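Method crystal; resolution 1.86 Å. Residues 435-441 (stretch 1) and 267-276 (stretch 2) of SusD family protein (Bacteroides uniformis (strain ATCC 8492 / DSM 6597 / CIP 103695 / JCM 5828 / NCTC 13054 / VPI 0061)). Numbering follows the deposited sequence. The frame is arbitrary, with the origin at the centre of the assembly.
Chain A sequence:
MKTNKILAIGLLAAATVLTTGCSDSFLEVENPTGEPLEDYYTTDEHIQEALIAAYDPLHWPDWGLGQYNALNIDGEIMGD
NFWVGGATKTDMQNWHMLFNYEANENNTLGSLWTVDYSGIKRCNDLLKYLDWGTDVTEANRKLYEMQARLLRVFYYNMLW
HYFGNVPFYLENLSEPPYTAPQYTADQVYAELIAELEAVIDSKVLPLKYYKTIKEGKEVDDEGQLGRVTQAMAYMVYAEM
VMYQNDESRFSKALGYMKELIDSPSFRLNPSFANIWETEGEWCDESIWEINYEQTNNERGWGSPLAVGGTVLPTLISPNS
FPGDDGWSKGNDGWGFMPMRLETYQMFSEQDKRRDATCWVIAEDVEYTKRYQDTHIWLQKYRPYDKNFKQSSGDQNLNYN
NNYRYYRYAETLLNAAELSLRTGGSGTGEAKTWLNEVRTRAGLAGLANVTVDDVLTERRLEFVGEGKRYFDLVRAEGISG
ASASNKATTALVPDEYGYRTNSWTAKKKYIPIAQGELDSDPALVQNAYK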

# COMPACT_ATOMS: atom_id res chain seq x y z
N ASN A 435 7.85 2.50 21.15
CA ASN A 435 8.06 1.37 22.10
C ASN A 435 6.78 0.53 22.23
O ASN A 435 6.92 -0.68 22.51
CB ASN A 435 8.60 1.84 23.45
CG ASN A 435 10.08 2.17 23.38
OD1 ASN A 435 10.74 1.78 22.42
ND2 ASN A 435 10.60 2.87 24.40
N GLU A 436 5.60 1.11 22.03
CA GLU A 436 4.31 0.35 22.02
C GLU A 436 4.34 -0.69 20.89
O GLU A 436 3.89 -1.83 21.11
CB GLU A 436 3.17 1.35 21.84
CG GLU A 436 1.77 0.94 22.23
CD GLU A 436 0.86 2.15 22.49
OE1 GLU A 436 1.39 3.16 23.09
OE2 GLU A 436 -0.38 2.13 22.07
N VAL A 437 4.85 -0.31 19.72
CA VAL A 437 5.07 -1.22 18.55
C VAL A 437 6.14 -2.25 18.92
O VAL A 437 5.90 -3.43 18.68
CB VAL A 437 5.41 -0.44 17.27
CG1 VAL A 437 5.69 -1.35 16.09
CG2 VAL A 437 4.32 0.55 16.89
N ARG A 438 7.30 -1.84 19.43
CA ARG A 438 8.39 -2.80 19.78
C ARG A 438 7.90 -3.79 20.83
O ARG A 438 8.11 -4.99 20.65
CB ARG A 438 9.60 -2.04 20.30
CG ARG A 438 10.33 -1.26 19.22
CD ARG A 438 11.68 -0.74 19.66
NE ARG A 438 12.64 -1.76 20.05
CZ ARG A 438 13.45 -2.41 19.23
NH1 ARG A 438 13.42 -2.23 17.91
NH2 ARG A 438 14.30 -3.29 19.75
N THR A 439 7.21 -3.31 21.87
CA THR A 439 6.71 -4.17 22.97
C THR A 439 5.72 -5.20 22.41
O THR A 439 5.78 -6.37 22.83
CB THR A 439 6.05 -3.35 24.08
OG1 THR A 439 7.07 -2.49 24.55
CG2 THR A 439 5.58 -4.18 25.26
N ARG A 440 4.81 -4.81 21.50
CA ARG A 440 3.81 -5.76 20.93
C ARG A 440 4.59 -6.87 20.21
O ARG A 440 4.17 -8.07 20.22
CB ARG A 440 2.81 -4.99 20.05
CG ARG A 440 1.63 -5.82 19.56
CD ARG A 440 1.99 -6.56 18.27
NE ARG A 440 2.09 -5.66 17.10
CZ ARG A 440 1.03 -5.19 16.43
NH1 ARG A 440 -0.20 -5.50 16.80
NH2 ARG A 440 1.21 -4.37 15.39
N ALA A 441 5.71 -6.53 19.61
CA ALA A 441 6.54 -7.51 18.87
C ALA A 441 7.44 -8.36 19.81
O ALA A 441 8.13 -9.22 19.31
CB ALA A 441 7.33 -6.79 17.82
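Stretch 2 267-276: RLNPSFANIW

A single buried arginine carries most of this contact: the side chain of Arg440 reaches out from the last turn of a helix and is enclosed by a stretch of chain at least 165 residues away in sequence. It illustrates a general principle, that an arginine can join two distant segments by offering the edge of its guanidinium to a backbone carbonyl while apolar groups cover the faces.

The first stretch is helical through Arg440, with Arg440 N bonded to Glu436 O at 3.1 Å, and the chain leaves the helix at Ala441. The second stretch is mostly irregular. Leu268 and Asn269 are extended, Pro270 turns the chain with phi/psi of -54/-32°, and a short, weakly bonded helix follows at about 272-275. Ser271 precedes it as N-cap, its OG accepting from Asn274 N at 3.0 Å. The turn is steadied further by Asn269, whose OD1 accepts from Ser271 N at 3.1 Å. With so little regular structure in the second stretch, the packing is best followed residue by residue. The nearest approach of the two backbones is at Arg440 and Pro270, whose CA atoms lie 6.3 Å apart; the CA-to-CB bond of Pro270 points away from the helix.

Arg440 bends to reach its partner, with chi1 in t and both chi2 and chi3 in m. Its NH1 donates to Asn269 O at 2.8 Å, the one direct hydrogen bond between the stretches, and this carbonyl lies near the guanidinium plane, where the N-H groups point. Leu268 CB covers one face of the group, 3.9 Å from Arg440 NH1. Over the opposite face is Phe272, with CD1 3.8 Å from Arg440 NE; seen from the phenyl ring, the arginine lies at its edge, so the two planar groups are not stacked face to face. Ile275 CD1 approaches Arg440 NH1 obliquely at 3.7 Å.

One helical turn earlier, Leu268 makes the other substantial contact. Its CA-to-CB bond points toward the helix, and CD1 comes within 3.4 Å of Glu436 O, 3.9 Å of Glu436 CG and 4.3 Å of Val437 CG2. A leucine thus packs on the helix with one end while its CB lines the arginine pocket.

Two waters extend the join. One accepts from Leu268 N at 3.2 Å and donates to Glu436 OE2 at 2.7 Å; the other accepts from Phe272 N at 3.0 Å and donates to Arg440 O at 2.8 Å, linking the start of the short helix to the end of the long one.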

# COMPACT_ATOMS: atom_id res chain seq x y z
N ARG A 267 -6.41 0.31 18.81
CA ARG A 267 -5.28 -0.20 19.61
C ARG A 267 -4.48 -1.18 18.76
O ARG A 267 -5.05 -1.69 17.79
CB ARG A 267 -5.76 -0.85 20.92
CG ARG A 267 -6.71 -2.01 20.75
CD ARG A 267 -6.35 -3.29 21.49
NE ARG A 267 -6.06 -3.13 22.90
CZ ARG A 267 -4.88 -3.34 23.49
NH1 ARG A 267 -3.80 -3.70 22.82
NH2 ARG A 267 -4.79 -3.15 24.79
N LEU A 268 -3.26 -1.49 19.19
CA LEU A 268 -2.48 -2.59 18.60
C LEU A 268 -3.15 -3.91 18.95
O LEU A 268 -3.52 -4.13 20.12
CB LEU A 268 -1.03 -2.51 19.10
CG LEU A 268 -0.23 -1.31 18.64
CD1 LEU A 268 1.19 -1.40 19.15
CD2 LEU A 268 -0.22 -1.21 17.11
N ASN A 269 -3.30 -4.80 17.98
CA ASN A 269 -3.68 -6.20 18.29
C ASN A 269 -2.63 -6.77 19.25
O ASN A 269 -1.43 -6.71 18.98
CB ASN A 269 -3.78 -7.06 17.03
CG ASN A 269 -4.55 -8.33 17.25
OD1 ASN A 269 -4.33 -9.01 18.25
ND2 ASN A 269 -5.46 -8.64 16.33
N PRO A 270 -3.04 -7.33 20.42
CA PRO A 270 -2.08 -7.90 21.36
C PRO A 270 -1.19 -8.95 20.70
O PRO A 270 -0.08 -9.08 21.14
CB PRO A 270 -2.95 -8.53 22.47
CG PRO A 270 -4.28 -7.82 22.37
CD PRO A 270 -4.42 -7.32 20.94
N SER A 271 -1.71 -9.68 19.70
CA SER A 271 -0.96 -10.70 18.91
C SER A 271 -0.75 -10.16 17.48
O SER A 271 -1.75 -9.98 16.78
CB SER A 271 -1.70 -12.03 18.87
OG SER A 271 -1.21 -12.83 17.79
N PHE A 272 0.49 -9.90 17.08
CA PHE A 272 0.80 -9.52 15.67
C PHE A 272 0.32 -10.63 14.73
O PHE A 272 -0.20 -10.34 13.62
CB PHE A 272 2.30 -9.35 15.53
CG PHE A 272 2.74 -8.88 14.18
CD1 PHE A 272 2.81 -7.52 13.88
CD2 PHE A 272 3.14 -9.80 13.23
CE1 PHE A 272 3.29 -7.10 12.65
CE2 PHE A 272 3.65 -9.38 12.02
CZ PHE A 272 3.70 -8.03 11.72
N ALA A 273 0.57 -11.88 15.10
CA ALA A 273 0.15 -13.06 14.31
C ALA A 273 -1.36 -13.01 14.03
O ALA A 273 -1.75 -13.29 12.91
CB ALA A 273 0.53 -14.33 15.02
N ASN A 274 -2.19 -12.65 15.01
CA ASN A 274 -3.68 -12.69 14.94
C ASN A 274 -4.20 -11.66 13.93
O ASN A 274 -5.33 -11.82 13.42
CB ASN A 274 -4.32 -12.44 16.32
CG ASN A 274 -4.26 -13.60 17.31
OD1 ASN A 274 -3.70 -14.67 17.03
ND2 ASN A 274 -4.83 -13.39 18.50
N ILE A 275 -3.44 -10.59 13.67
CA ILE A 275 -3.84 -9.58 12.64
C ILE A 275 -4.22 -10.30 11.34
O ILE A 275 -5.22 -9.90 10.70
CB ILE A 275 -2.71 -8.57 12.38
CG1 ILE A 275 -2.42 -7.66 13.58
CG2 ILE A 275 -3.05 -7.74 11.15
CD1 ILE A 275 -1.08 -6.98 13.48
N TRP A 276 -3.39 -11.27 10.92
CA TRP A 276 -3.37 -11.84 9.54
C TRP A 276 -4.38 -12.99 9.38
O TRP A 276 -4.57 -13.45 8.24
CB TRP A 276 -1.94 -12.27 9.22
CG TRP A 276 -1.02 -11.14 9.55
CD1 TRP A 276 -0.20 -11.01 10.63
CD2 TRP A 276 -1.02 -9.86 8.89
NE1 TRP A 276 0.36 -9.76 10.65
CE2 TRP A 276 -0.13 -9.04 9.59
CE3 TRP A 276 -1.63 -9.38 7.73
CZ2 TRP A 276 0.13 -7.73 9.20
CZ3 TRP A 276 -1.37 -8.09 7.33
CH2 TRP A 276 -0.52 -7.27 8.08
O HOH W 1 -2.02 0.00 21.68
O HOH W 2 2.61 -10.17 19.12